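Local structure of hypothetical protein TT1426 (Thermus thermophilus, 1WD5) at residues A[2-5]-A[6-10]; A[38-41]-A[42-46]; A[92-95]-A[96-100]; A[103-106]-A[107-110]; A[186-189]-A[190-193]. The protein is of unproven function but is a predicted phosphoribosyltransferase that probably transfers phosphoribosyl groups. All blocks are in the same frame, centred on the assembly; numbering follows the deposited sequence.

How the interactions relate
The five contacts follow in series, interaction 1 at the N-terminus and interaction 5 before helix 196-204. Interactions 1 and 5 have centres about 8 Å apart and are joined by backbone bonds from Phe-3 to Tyr-187 and Leu-189. Interaction 2, on helix 33-45, lies about 13 Å from interaction 1 (centres) and meets it through Arg-7, which forms salt bridges with Asp-39 and Glu-40. Interactions 3 and 4 share helix 88-112, centres about 16 Å apart; the centre of interaction 3 is about 35 Å from that of interaction 1, across the chain's centre. The N-terminal segment ties a late loop to an early helix, while helix 88-112 packs against strands of the sheet and helix 196-204.

Interaction 1: A[2-5]-A[6-10]; sequences RFRD and RRHAG
The imidazole of His-8 carries the guanidinium of Arg-4 on one face, NH1 sitting over the ring centre; the two groups are stacked with their centres 3.9 Å apart and planes at 20°. At the ring edge, in plane, the backbone N of Arg-4 donates to His-8 ND1 over 3.1 Å, almost straight at 175°. The Phe-3 ring receives Ala-9 CB over one face, a CH-pi contact 3.9 Å from the centroid. His-8 reaches back to Arg-4 because its CG stands anti to the backbone N (chi1 180°). A leucine here would probably leave Arg-4 N without its ring acceptor and deprive the guanidinium of its aromatic platform. Asp-5 OD1 accepts from His-8 N at 2.9 Å, met nearly head-on, while Ala-9 N to Asp-5 O, at 3.2 Å, is the i to i+4 bond that begins the helix. Immediately preceding helix 6-17, Asp-5 is made its N-cap by the side-chain bond to His-8 N.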
loop_
_atom_site.group_PDB
_atom_site.type_symbol
_atom_site.label_atom_id
_atom_site.label_comp_id
_atom_site.label_asym_id
_atom_site.label_seq_id
_atom_site.Cartn_x
_atom_site.Cartn_y
_atom_site.Cartn_z
ATOM N N ARG A 2 18.966 -9.342 -1.760
ATOM C CA ARG A 2 18.641 -10.390 -0.791
ATOM C C ARG A 2 18.653 -9.828 0.626
ATOM O O ARG A 2 19.713 -9.655 1.226
ATOM C CB ARG A 2 19.647 -11.537 -0.904
ATOM C CG ARG A 2 19.355 -12.724 0.002
ATOM C CD ARG A 2 18.198 -13.567 -0.515
ATOM N NE ARG A 2 18.013 -14.768 0.296
ATOM C CZ ARG A 2 17.142 -15.730 0.022
ATOM N NH1 ARG A 2 16.371 -15.635 -1.047
ATOM N NH2 ARG A 2 17.039 -16.787 0.818
ATOM N N PHE A 3 17.468 -9.551 1.157
ATOM C CA PHE A 3 17.344 -8.994 2.499
ATOM C C PHE A 3 17.266 -10.076 3.571
ATOM O O PHE A 3 16.731 -11.154 3.331
ATOM C CB PHE A 3 16.094 -8.110 2.580
ATOM C CG PHE A 3 15.953 -7.149 1.430
ATOM C CD1 PHE A 3 15.113 -7.438 0.365
ATOM C CD2 PHE A 3 16.678 -5.960 1.406
ATOM C CE1 PHE A 3 14.992 -6.554 -0.714
ATOM C CE2 PHE A 3 16.567 -5.074 0.337
ATOM C CZ PHE A 3 15.724 -5.371 -0.726
ATOM N N ARG A 4 17.794 -9.778 4.757
ATOM C CA ARG A 4 17.756 -10.725 5.870
ATOM C C ARG A 4 16.304 -10.934 6.280
ATOM O O ARG A 4 15.866 -12.062 6.491
ATOM C CB ARG A 4 18.537 -10.199 7.080
ATOM C CG ARG A 4 20.028 -9.944 6.846
ATOM C CD ARG A 4 20.756 -9.757 8.180
ATOM N NE ARG A 4 20.236 -8.629 8.951
ATOM C CZ ARG A 4 20.621 -7.365 8.785
ATOM N NH1 ARG A 4 21.538 -7.057 7.880
ATOM N NH2 ARG A 4 20.072 -6.401 9.509
ATOM N N ASP A 5 15.573 -9.827 6.399
ATOM C CA ASP A 5 14.163 -9.839 6.780
ATOM C C ASP A 5 13.508 -8.501 6.430
ATOM O O ASP A 5 14.143 -7.621 5.841
ATOM C CB ASP A 5 14.007 -10.123 8.284
ATOM C CG ASP A 5 14.935 -9.277 9.147
ATOM O OD1 ASP A 5 15.066 -8.062 8.887
ATOM O OD2 ASP A 5 15.525 -9.829 10.100
ATOM N N ARG A 6 12.239 -8.346 6.791
ATOM C CA ARG A 6 11.514 -7.119 6.486
ATOM C C ARG A 6 12.038 -5.870 7.206
ATOM O O ARG A 6 11.944 -4.767 6.672
ATOM C CB ARG A 6 10.021 -7.310 6.765
ATOM C CG ARG A 6 9.340 -8.341 5.853
ATOM C CD ARG A 6 7.843 -8.394 6.127
ATOM N NE ARG A 6 7.141 -9.424 5.356
ATOM C CZ ARG A 6 7.129 -10.717 5.668
ATOM N NH1 ARG A 6 7.784 -11.155 6.736
ATOM N NH2 ARG A 6 6.433 -11.570 4.933
ATOM N N ARG A 7 12.594 -6.035 8.404
ATOM C CA ARG A 7 13.142 -4.894 9.145
ATOM C C ARG A 7 14.386 -4.377 8.423
ATOM O O ARG A 7 14.615 -3.169 8.340
ATOM C CB ARG A 7 13.519 -5.305 10.576
ATOM C CG ARG A 7 12.332 -5.551 11.505
ATOM C CD ARG A 7 11.802 -4.258 12.087
ATOM N NE ARG A 7 10.514 -4.425 12.758
ATOM C CZ ARG A 7 9.721 -3.410 13.092
ATOM N NH1 ARG A 7 10.099 -2.168 12.823
ATOM N NH2 ARG A 7 8.539 -3.633 13.648
ATOM N N HIS A 8 15.186 -5.307 7.911
ATOM C CA HIS A 8 16.407 -4.979 7.180
ATOM C C HIS A 8 16.069 -4.179 5.927
ATOM O O HIS A 8 16.710 -3.177 5.625
ATOM C CB HIS A 8 17.130 -6.261 6.768
ATOM C CG HIS A 8 18.397 -6.023 6.005
ATOM N ND1 HIS A 8 18.950 -6.971 5.169
ATOM C CD2 HIS A 8 19.239 -4.963 5.980
ATOM C CE1 HIS A 8 20.077 -6.504 4.661
ATOM N NE2 HIS A 8 20.276 -5.288 5.138
ATOM N N ALA A 9 15.061 -4.635 5.189
ATOM C CA ALA A 9 14.650 -3.949 3.971
ATOM C C ALA A 9 14.090 -2.576 4.325
ATOM O O ALA A 9 14.277 -1.610 3.584
ATOM C CB ALA A 9 13.595 -4.774 3.234
ATOM N N GLY A 10 13.406 -2.497 5.461
ATOM C CA GLY A 10 12.833 -1.234 5.893
ATOM C C GLY A 10 13.894 -0.196 6.208
ATOM O O GLY A 10 13.711 0.993 5.939
#

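Interaction 2: A[38-41]-A[42-46]; sequences ADEV and ARRLG
Two salt bridges, Asp-39 with Arg-43 and Glu-40 with Arg-44, each at i to i+4 spacing, are set one residue apart on helix 33-45, the helix of the beta-alpha-beta unit formed with strands 26-29 and 48-59. In the first, Arg-43 NE donates to Asp-39 OD2 over 2.7 Å. The carboxylate is met on its syn side but 28° out of its plane, whereas the oxygen lies almost in the guanidinium plane. In the second, Glu-40 OE2 accepts from Arg-44 NE through its anti lone pair, also at 2.7 Å; a weak bond from Arg-44 NH2 supplements it. The bend in Glu-40 at chi2 (61°) turns its carboxylate toward the C-terminal side, where Arg-44 lies. Arg-7 bridges Asp-39 OD2 and Glu-40 OE1, so both acids have a second cationic partner on helix 6-17, and the shared positive charge would be expected to favour their ionised forms.

Backbone bonds hold the spacing: Ala-42 N to Ala-38 O measures 2.9 Å, and three further bonds of the same i to i+4 kind follow, the last from Leu-45 N to Val-41 O. Apolar packing covers another side of the helix, where Val-41 and Leu-45 lie alongside each other and point the same way. Both touch Leu-17, and their closest side-chain approach is Val-41 CG1 to Leu-45 CD1, 3.7 Å.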
loop_
_atom_site.group_PDB
_atom_site.type_symbol
_atom_site.label_atom_id
_atom_site.label_comp_id
_atom_site.label_asym_id
_atom_site.label_seq_id
_atom_site.Cartn_x
_atom_site.Cartn_y
_atom_site.Cartn_z
ATOM N N ALA A 38 6.948 -0.814 6.702
ATOM C CA ALA A 38 6.467 0.551 6.925
ATOM C C ALA A 38 6.804 1.077 8.323
ATOM O O ALA A 38 7.195 2.239 8.492
ATOM C CB ALA A 38 4.961 0.609 6.698
ATOM N N ASP A 39 6.634 0.227 9.329
ATOM C CA ASP A 39 6.923 0.625 10.700
ATOM C C ASP A 39 8.399 0.992 10.852
ATOM O O ASP A 39 8.734 1.983 11.502
ATOM C CB ASP A 39 6.576 -0.509 11.670
ATOM C CG ASP A 39 6.856 -0.141 13.117
ATOM O OD1 ASP A 39 6.064 0.621 13.706
ATOM O OD2 ASP A 39 7.880 -0.600 13.662
ATOM N N GLU A 40 9.284 0.192 10.259
ATOM C CA GLU A 40 10.714 0.466 10.356
ATOM C C GLU A 40 11.024 1.792 9.663
ATOM O O GLU A 40 11.814 2.587 10.161
ATOM C CB GLU A 40 11.518 -0.673 9.720
ATOM C CG GLU A 40 13.040 -0.606 9.929
ATOM C CD GLU A 40 13.452 -0.650 11.395
ATOM O OE1 GLU A 40 12.747 -1.296 12.203
ATOM O OE2 GLU A 40 14.492 -0.049 11.743
ATOM N N VAL A 41 10.390 2.037 8.517
ATOM C CA VAL A 41 10.619 3.284 7.787
ATOM C C VAL A 41 10.161 4.471 8.625
ATOM O O VAL A 41 10.885 5.450 8.774
ATOM C CB VAL A 41 9.850 3.311 6.444
ATOM C CG1 VAL A 41 9.875 4.722 5.858
ATOM C CG2 VAL A 41 10.479 2.332 5.462
ATOM N N ALA A 42 8.958 4.373 9.176
ATOM C CA ALA A 42 8.406 5.444 9.993
ATOM C C ALA A 42 9.320 5.772 11.173
ATOM O O ALA A 42 9.519 6.940 11.504
ATOM C CB ALA A 42 7.016 5.058 10.493
ATOM N N ARG A 43 9.881 4.744 11.802
ATOM C CA ARG A 43 10.771 4.966 12.942
ATOM C C ARG A 43 12.096 5.612 12.536
ATOM O O ARG A 43 12.647 6.427 13.277
ATOM C CB ARG A 43 11.032 3.642 13.674
ATOM C CG ARG A 43 9.788 3.067 14.341
ATOM C CD ARG A 43 10.003 1.659 14.907
ATOM N NE ARG A 43 8.766 1.182 15.525
ATOM C CZ ARG A 43 8.293 1.640 16.678
ATOM N NH1 ARG A 43 8.964 2.573 17.346
ATOM N NH2 ARG A 43 7.133 1.202 17.145
ATOM N N ARG A 44 12.607 5.263 11.360
ATOM C CA ARG A 44 13.876 5.830 10.909
ATOM C C ARG A 44 13.725 7.252 10.370
ATOM O O ARG A 44 14.633 8.066 10.511
ATOM C CB ARG A 44 14.519 4.930 9.846
ATOM C CG ARG A 44 14.694 3.490 10.306
ATOM C CD ARG A 44 16.093 2.970 10.058
ATOM N NE ARG A 44 16.324 1.715 10.771
ATOM C CZ ARG A 44 17.524 1.276 11.134
ATOM N NH1 ARG A 44 18.601 1.992 10.847
ATOM N NH2 ARG A 44 17.646 0.133 11.799
ATOM N N LEU A 45 12.580 7.559 9.773
ATOM C CA LEU A 45 12.352 8.897 9.223
ATOM C C LEU A 45 11.688 9.864 10.205
ATOM O O LEU A 45 11.481 11.032 9.886
ATOM C CB LEU A 45 11.493 8.814 7.958
ATOM C CG LEU A 45 12.101 8.189 6.699
ATOM C CD1 LEU A 45 11.066 8.190 5.584
ATOM C CD2 LEU A 45 13.324 8.979 6.276
ATOM N N GLY A 46 11.355 9.382 11.396
ATOM C CA GLY A 46 10.701 10.241 12.364
ATOM C C GLY A 46 9.293 10.574 11.901
ATOM O O GLY A 46 8.774 11.663 12.164
#

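Interaction 3: A[92-95]-A[96-100]; sequences EREA and ARQRD
Glu-94 turns its carboxylate toward both Arg-97 and Gln-98, one oxygen to each, on helix 88-112, whose i to i+4 backbone bonds continue through the segment. Glu-94 and Arg-97 cross at about a right angle, with carboxylate and guanidinium planes 63° apart. Arg-97 NH2 donates to OE1 of Glu-94 at 2.7 Å in a salt bridge; the oxygen is approached nearly along its C-O direction but lies 31° out of the guanidinium plane. The arginine is bent at chi3 (-67°), which folds its flat group back over Glu-94 CA. Gln-98 comes from another direction: its NE2 donates to Glu-94 OE2 at 3.1 Å from above the carboxylate plane.

Gly-58 N also donates to Glu-94 OE2, while Gln-98 OE1 accepts from Arg-55 NE, so this polar cluster ties the helix to strand 48-59. Farther round the helix, the extended Arg-99 bonds through NH2 to Gly-74 O and faces Glu-92 across two waters; Glu-92 OE2 is hydrogen-bonded to Gln-88 NE2. Water 2 accepts from Arg-99 NH2 and donates to Glu-92 OE1, both at 2.8 Å. Water 1 links Arg-99 NH1 to the same carboxylate oxygen and donates to Glu-92 O at 2.6 Å.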
loop_
_atom_site.group_PDB
_atom_site.type_symbol
_atom_site.label_atom_id
_atom_site.label_comp_id
_atom_site.label_asym_id
_atom_site.label_seq_id
_atom_site.Cartn_x
_atom_site.Cartn_y
_atom_site.Cartn_z
ATOM N N GLU A 92 -21.354 -0.970 -8.883
ATOM C CA GLU A 92 -21.925 -0.888 -7.544
ATOM C C GLU A 92 -21.966 -2.267 -6.878
ATOM O O GLU A 92 -21.754 -2.381 -5.670
ATOM C CB GLU A 92 -23.340 -0.303 -7.591
ATOM C CG GLU A 92 -23.428 1.162 -7.995
ATOM C CD GLU A 92 -22.606 2.079 -7.105
ATOM O OE1 GLU A 92 -22.510 1.810 -5.889
ATOM O OE2 GLU A 92 -22.063 3.080 -7.623
ATOM N N ARG A 93 -22.244 -3.310 -7.662
ATOM C CA ARG A 93 -22.293 -4.667 -7.123
ATOM C C ARG A 93 -20.891 -5.111 -6.719
ATOM O O ARG A 93 -20.691 -5.651 -5.632
ATOM C CB ARG A 93 -22.860 -5.659 -8.151
ATOM C CG ARG A 93 -24.346 -5.471 -8.489
ATOM C CD ARG A 93 -24.925 -6.719 -9.166
ATOM N NE ARG A 93 -24.297 -7.014 -10.453
ATOM C CZ ARG A 93 -24.629 -6.428 -11.601
ATOM N NH1 ARG A 93 -25.592 -5.516 -11.629
ATOM N NH2 ARG A 93 -23.986 -6.742 -12.717
ATOM N N GLU A 94 -19.922 -4.886 -7.601
ATOM C CA GLU A 94 -18.542 -5.266 -7.322
ATOM C C GLU A 94 -18.014 -4.502 -6.107
ATOM O O GLU A 94 -17.346 -5.076 -5.249
ATOM C CB GLU A 94 -17.659 -4.992 -8.542
ATOM C CG GLU A 94 -16.147 -5.113 -8.286
ATOM C CD GLU A 94 -15.646 -6.551 -8.185
ATOM O OE1 GLU A 94 -16.480 -7.485 -8.135
ATOM O OE2 GLU A 94 -14.406 -6.739 -8.150
ATOM N N ALA A 95 -18.317 -3.209 -6.033
ATOM C CA ALA A 95 -17.866 -2.394 -4.911
ATOM C C ALA A 95 -18.378 -2.958 -3.587
ATOM O O ALA A 95 -17.640 -3.007 -2.607
ATOM C CB ALA A 95 -18.339 -0.957 -5.081
ATOM N N ALA A 96 -19.640 -3.379 -3.563
ATOM C CA ALA A 96 -20.239 -3.941 -2.352
ATOM C C ALA A 96 -19.527 -5.221 -1.917
ATOM O O ALA A 96 -19.305 -5.438 -0.727
ATOM C CB ALA A 96 -21.724 -4.221 -2.574
ATOM N N ARG A 97 -19.173 -6.071 -2.874
ATOM C CA ARG A 97 -18.473 -7.309 -2.542
ATOM C C ARG A 97 -17.098 -7.016 -1.947
ATOM O O ARG A 97 -16.662 -7.699 -1.023
ATOM C CB ARG A 97 -18.316 -8.197 -3.782
ATOM C CG ARG A 97 -19.625 -8.810 -4.276
ATOM C CD ARG A 97 -19.373 -9.943 -5.267
ATOM N NE ARG A 97 -18.791 -9.469 -6.518
ATOM C CZ ARG A 97 -19.496 -8.972 -7.528
ATOM N NH1 ARG A 97 -20.819 -8.885 -7.437
ATOM N NH2 ARG A 97 -18.878 -8.558 -8.627
ATOM N N GLN A 98 -16.415 -6.002 -2.474
ATOM C CA GLN A 98 -15.095 -5.648 -1.965
ATOM C C GLN A 98 -15.184 -4.999 -0.584
ATOM O O GLN A 98 -14.282 -5.157 0.237
ATOM C CB GLN A 98 -14.367 -4.712 -2.938
ATOM C CG GLN A 98 -14.104 -5.313 -4.320
ATOM C CD GLN A 98 -13.364 -6.642 -4.271
ATOM O OE1 GLN A 98 -12.531 -6.874 -3.396
ATOM N NE2 GLN A 98 -13.654 -7.513 -5.227
ATOM N N ARG A 99 -16.260 -4.261 -0.322
ATOM C CA ARG A 99 -16.415 -3.637 0.991
ATOM C C ARG A 99 -16.523 -4.730 2.051
ATOM O O ARG A 99 -15.981 -4.595 3.147
ATOM C CB ARG A 99 -17.665 -2.753 1.049
ATOM C CG ARG A 99 -17.619 -1.521 0.161
ATOM C CD ARG A 99 -18.713 -0.531 0.551
ATOM N NE ARG A 99 -18.683 0.659 -0.291
ATOM C CZ ARG A 99 -19.356 0.791 -1.429
ATOM N NH1 ARG A 99 -20.130 -0.193 -1.867
ATOM N NH2 ARG A 99 -19.238 1.905 -2.142
ATOM N N ASP A 100 -17.213 -5.817 1.718
ATOM C CA ASP A 100 -17.377 -6.929 2.653
ATOM C C ASP A 100 -16.046 -7.575 3.015
ATOM O O ASP A 100 -15.835 -7.973 4.154
ATOM C CB ASP A 100 -18.292 -8.008 2.073
ATOM C CG ASP A 100 -19.696 -7.512 1.814
ATOM O OD1 ASP A 100 -20.204 -6.696 2.615
ATOM O OD2 ASP A 100 -20.300 -7.952 0.811
HETATM O O HOH W 1 -22.105 -0.315 -4.110
HETATM O O HOH W 2 -20.971 3.137 -3.953
HETATM O O HOH W 3 -15.776 -10.037 -6.648
#

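Interaction 4: A[103-106]-A[107-110]; sequences RKRA and ERYR
Arg-105 is flanked by Arg-108 and Tyr-109, three and four residues on along helix 88-112, a regular alpha-helix with backbone bonds such as Tyr-109 N to Arg-105 O at 3.1 Å. The aliphatic part of Arg-105 lies beside Tyr-109, both side chains pointing the same way. Its CG sits over one face of the phenol ring, a CH-pi contact 3.9 Å from the centroid and 22° off the normal. With CG anti to the backbone N (chi1 177°), Arg-105 runs along the ring toward the hydroxyl, which lies at the edge of the guanidinium. Asp-196 OD1 accepts from both Arg-105 NE and Tyr-109 OH, joining this pair to helix 196-204. A serine in place of Tyr-109 would probably strip Arg-105 CG of its aromatic cover and leave Asp-196 with one hydrogen-bond donor fewer.

Glu-107, extended beyond CG, lies alongside Arg-103 and points the same way; Glu-107 CG rests 3.1 Å from Arg-103 O. Arg-108 CG stands between the backbone N and the carbonyl carbon, which lays the chain over Lys-104 and Arg-105; its NE is buried without a polar partner in the model. The two arginines' guanidinium planes stand 70° apart, and Asp-196, in a weak, long ion pair with Arg-108, probably eases the proximity of their charges. Arg-108 NH2 lies over one face of the Arg-105 guanidinium, 3.2 Å from Arg-105 NH2.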
loop_
_atom_site.group_PDB
_atom_site.type_symbol
_atom_site.label_atom_id
_atom_site.label_comp_id
_atom_site.label_asym_id
_atom_site.label_seq_id
_atom_site.Cartn_x
_atom_site.Cartn_y
_atom_site.Cartn_z
ATOM N N ARG A 103 -14.304 -4.911 5.472
ATOM C CA ARG A 103 -14.954 -4.495 6.711
ATOM C C ARG A 103 -14.450 -4.980 8.068
ATOM O O ARG A 103 -14.049 -4.167 8.899
ATOM C CB ARG A 103 -16.465 -4.746 6.615
ATOM C CG ARG A 103 -17.250 -4.189 7.803
ATOM C CD ARG A 103 -18.738 -4.066 7.488
ATOM N NE ARG A 103 -19.237 -5.269 6.830
ATOM C CZ ARG A 103 -19.549 -5.351 5.538
ATOM N NH1 ARG A 103 -19.426 -4.294 4.738
ATOM N NH2 ARG A 103 -19.973 -6.505 5.041
ATOM N N LYS A 104 -14.472 -6.282 8.314
ATOM C CA LYS A 104 -14.039 -6.778 9.616
ATOM C C LYS A 104 -12.591 -6.455 9.953
ATOM O O LYS A 104 -12.289 -6.062 11.079
ATOM C CB LYS A 104 -14.268 -8.288 9.716
ATOM C CG LYS A 104 -15.737 -8.679 9.744
ATOM C CD LYS A 104 -15.895 -10.184 9.900
ATOM C CE LYS A 104 -17.363 -10.593 9.883
ATOM N NZ LYS A 104 -17.511 -12.076 9.944
ATOM N N ARG A 105 -11.697 -6.609 8.984
ATOM C CA ARG A 105 -10.288 -6.328 9.226
ATOM C C ARG A 105 -10.081 -4.853 9.567
ATOM O O ARG A 105 -9.321 -4.523 10.475
ATOM C CB ARG A 105 -9.445 -6.725 8.010
ATOM C CG ARG A 105 -7.964 -6.400 8.157
ATOM C CD ARG A 105 -7.097 -7.162 7.157
ATOM N NE ARG A 105 -6.980 -8.578 7.505
ATOM C CZ ARG A 105 -7.762 -9.543 7.029
ATOM N NH1 ARG A 105 -8.732 -9.259 6.164
ATOM N NH2 ARG A 105 -7.578 -10.796 7.424
ATOM N N ALA A 106 -10.767 -3.971 8.850
ATOM C CA ALA A 106 -10.649 -2.535 9.101
ATOM C C ALA A 106 -11.157 -2.170 10.500
ATOM O O ALA A 106 -10.579 -1.313 11.170
ATOM C CB ALA A 106 -11.423 -1.746 8.040
ATOM N N GLU A 107 -12.233 -2.819 10.940
ATOM C CA GLU A 107 -12.787 -2.534 12.262
ATOM C C GLU A 107 -11.808 -2.897 13.371
ATOM O O GLU A 107 -11.621 -2.126 14.311
ATOM C CB GLU A 107 -14.106 -3.291 12.493
ATOM C CG GLU A 107 -15.200 -2.994 11.471
ATOM C CD GLU A 107 -16.566 -3.555 11.875
ATOM O OE1 GLU A 107 -16.613 -4.632 12.511
ATOM O OE2 GLU A 107 -17.594 -2.923 11.542
ATOM N N ARG A 108 -11.177 -4.063 13.271
ATOM C CA ARG A 108 -10.241 -4.454 14.318
ATOM C C ARG A 108 -8.971 -3.619 14.330
ATOM O O ARG A 108 -8.439 -3.328 15.398
ATOM C CB ARG A 108 -9.908 -5.952 14.239
ATOM C CG ARG A 108 -9.439 -6.471 12.905
ATOM C CD ARG A 108 -9.617 -7.994 12.862
ATOM N NE ARG A 108 -9.369 -8.549 11.531
ATOM C CZ ARG A 108 -9.796 -9.740 11.120
ATOM N NH1 ARG A 108 -10.501 -10.515 11.935
ATOM N NH2 ARG A 108 -9.521 -10.154 9.889
ATOM N N TYR A 109 -8.480 -3.223 13.161
ATOM C CA TYR A 109 -7.277 -2.396 13.119
ATOM C C TYR A 109 -7.593 -1.004 13.678
ATOM O O TYR A 109 -6.808 -0.439 14.442
ATOM C CB TYR A 109 -6.756 -2.248 11.684
ATOM C CG TYR A 109 -6.089 -3.477 11.082
ATOM C CD1 TYR A 109 -5.608 -3.448 9.772
ATOM C CD2 TYR A 109 -5.929 -4.655 11.812
ATOM C CE1 TYR A 109 -4.987 -4.550 9.201
ATOM C CE2 TYR A 109 -5.303 -5.773 11.250
ATOM C CZ TYR A 109 -4.836 -5.709 9.941
ATOM O OH TYR A 109 -4.210 -6.791 9.363
ATOM N N ARG A 110 -8.744 -0.455 13.302
ATOM C CA ARG A 110 -9.121 0.877 13.765
ATOM C C ARG A 110 -9.437 0.921 15.251
ATOM O O ARG A 110 -9.427 1.988 15.858
ATOM C CB ARG A 110 -10.302 1.418 12.952
ATOM C CG ARG A 110 -9.936 1.761 11.505
ATOM C CD ARG A 110 -8.733 2.697 11.463
ATOM N NE ARG A 110 -8.171 2.871 10.123
ATOM C CZ ARG A 110 -6.885 3.124 9.892
ATOM N NH1 ARG A 110 -6.046 3.224 10.914
ATOM N NH2 ARG A 110 -6.435 3.285 8.654
#

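Interaction 5: A[186-189]-A[190-193]; sequences AYYL and DFGE
Tyr-188 and Phe-191 form the close-packed part of this loop, their side chains crossing obliquely with CD1 of Tyr-188 3.8 Å from CD1 of Phe-191. The ring centroids are 5.5 Å apart and the planes inclined at 31°, an oblique pair, neither stacked nor edge-to-face. Phe-191 CD1 also approaches Tyr-188 CB at 3.9 Å. Tyr-188 is buried, its ring meeting Phe-3 and its hydroxyl hydrogen-bonded to Asp-128 O, while Phe-191 stays exposed. These residues belong to the loop between strand 171-174 and helix 196-204, which backbone bonds from Phe-3 and Arg-4 tie to the N-terminal segment. On the solvent side, Leu-189 and Asp-190 are exposed and meet across the contact mainly through adjoining backbone atoms. The backbone there is bridged by an Asx turn, in which Asp-190 OD1 accepts from Gly-192 N at 2.9 Å with an N-H...O angle of 155°. The CG of Asp-190, anti to its own N (chi1 170°), directs the carboxylate forward to that amide, and OD1 is met nearly end-on.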
loop_
_atom_site.group_PDB
_atom_site.type_symbol
_atom_site.label_atom_id
_atom_site.label_comp_id
_atom_site.label_asym_id
_atom_site.label_seq_id
_atom_site.Cartn_x
_atom_site.Cartn_y
_atom_site.Cartn_z
ATOM N N ALA A 186 11.202 -14.545 -2.634
ATOM C CA ALA A 186 12.503 -15.045 -3.050
ATOM C C ALA A 186 13.637 -14.094 -2.661
ATOM O O ALA A 186 14.796 -14.498 -2.625
ATOM C CB ALA A 186 12.516 -15.284 -4.561
ATOM N N TYR A 187 13.311 -12.843 -2.348
ATOM C CA TYR A 187 14.352 -11.886 -1.999
ATOM C C TYR A 187 14.540 -11.641 -0.508
ATOM O O TYR A 187 15.221 -10.693 -0.110
ATOM C CB TYR A 187 14.103 -10.568 -2.731
ATOM C CG TYR A 187 13.982 -10.766 -4.225
ATOM C CD1 TYR A 187 12.739 -10.985 -4.817
ATOM C CD2 TYR A 187 15.117 -10.820 -5.035
ATOM C CE1 TYR A 187 12.627 -11.259 -6.181
ATOM C CE2 TYR A 187 15.017 -11.095 -6.401
ATOM C CZ TYR A 187 13.767 -11.314 -6.963
ATOM O OH TYR A 187 13.656 -11.602 -8.302
ATOM N N TYR A 188 13.950 -12.507 0.311
ATOM C CA TYR A 188 14.058 -12.400 1.760
ATOM C C TYR A 188 14.529 -13.726 2.375
ATOM O O TYR A 188 13.975 -14.791 2.078
ATOM C CB TYR A 188 12.708 -12.024 2.379
ATOM C CG TYR A 188 12.261 -10.591 2.155
ATOM C CD1 TYR A 188 11.537 -10.227 1.018
ATOM C CD2 TYR A 188 12.545 -9.600 3.099
ATOM C CE1 TYR A 188 11.103 -8.909 0.833
ATOM C CE2 TYR A 188 12.122 -8.290 2.921
ATOM C CZ TYR A 188 11.404 -7.948 1.791
ATOM O OH TYR A 188 10.985 -6.644 1.618
ATOM N N LEU A 189 15.548 -13.668 3.227
ATOM C CA LEU A 189 16.029 -14.889 3.866
ATOM C C LEU A 189 14.936 -15.354 4.821
ATOM O O LEU A 189 14.613 -16.540 4.893
ATOM C CB LEU A 189 17.322 -14.627 4.638
ATOM C CG LEU A 189 17.888 -15.828 5.403
ATOM C CD1 LEU A 189 18.242 -16.951 4.426
ATOM C CD2 LEU A 189 19.119 -15.397 6.192
ATOM N N ASP A 190 14.367 -14.401 5.547
ATOM C CA ASP A 190 13.292 -14.677 6.490
ATOM C C ASP A 190 12.026 -14.010 5.969
ATOM O O ASP A 190 11.874 -12.789 6.063
ATOM C CB ASP A 190 13.650 -14.122 7.873
ATOM C CG ASP A 190 12.476 -14.158 8.856
ATOM O OD1 ASP A 190 11.385 -14.659 8.498
ATOM O OD2 ASP A 190 12.652 -13.678 9.997
ATOM N N PHE A 191 11.125 -14.815 5.410
ATOM C CA PHE A 191 9.871 -14.304 4.874
ATOM C C PHE A 191 8.721 -14.902 5.673
ATOM O O PHE A 191 7.712 -15.323 5.114
ATOM C CB PHE A 191 9.745 -14.682 3.393
ATOM C CG PHE A 191 8.735 -13.857 2.636
ATOM C CD1 PHE A 191 8.854 -12.472 2.576
ATOM C CD2 PHE A 191 7.679 -14.467 1.969
ATOM C CE1 PHE A 191 7.932 -11.700 1.862
ATOM C CE2 PHE A 191 6.748 -13.708 1.248
ATOM C CZ PHE A 191 6.874 -12.321 1.195
ATOM N N GLY A 192 8.883 -14.932 6.991
ATOM C CA GLY A 192 7.858 -15.490 7.853
ATOM C C GLY A 192 6.512 -14.785 7.796
ATOM O O GLY A 192 6.408 -13.622 7.406
ATOM N N GLU A 193 5.476 -15.507 8.210
ATOM C CA GLU A 193 4.108 -15.001 8.233
ATOM C C GLU A 193 3.914 -13.857 9.236
ATOM O O GLU A 193 4.450 -13.891 10.343
ATOM C CB GLU A 193 3.167 -16.161 8.582
ATOM C CG GLU A 193 1.732 -15.799 8.958
ATOM C CD GLU A 193 0.960 -15.143 7.828
ATOM O OE1 GLU A 193 1.221 -15.472 6.652
ATOM O OE2 GLU A 193 0.076 -14.310 8.119
#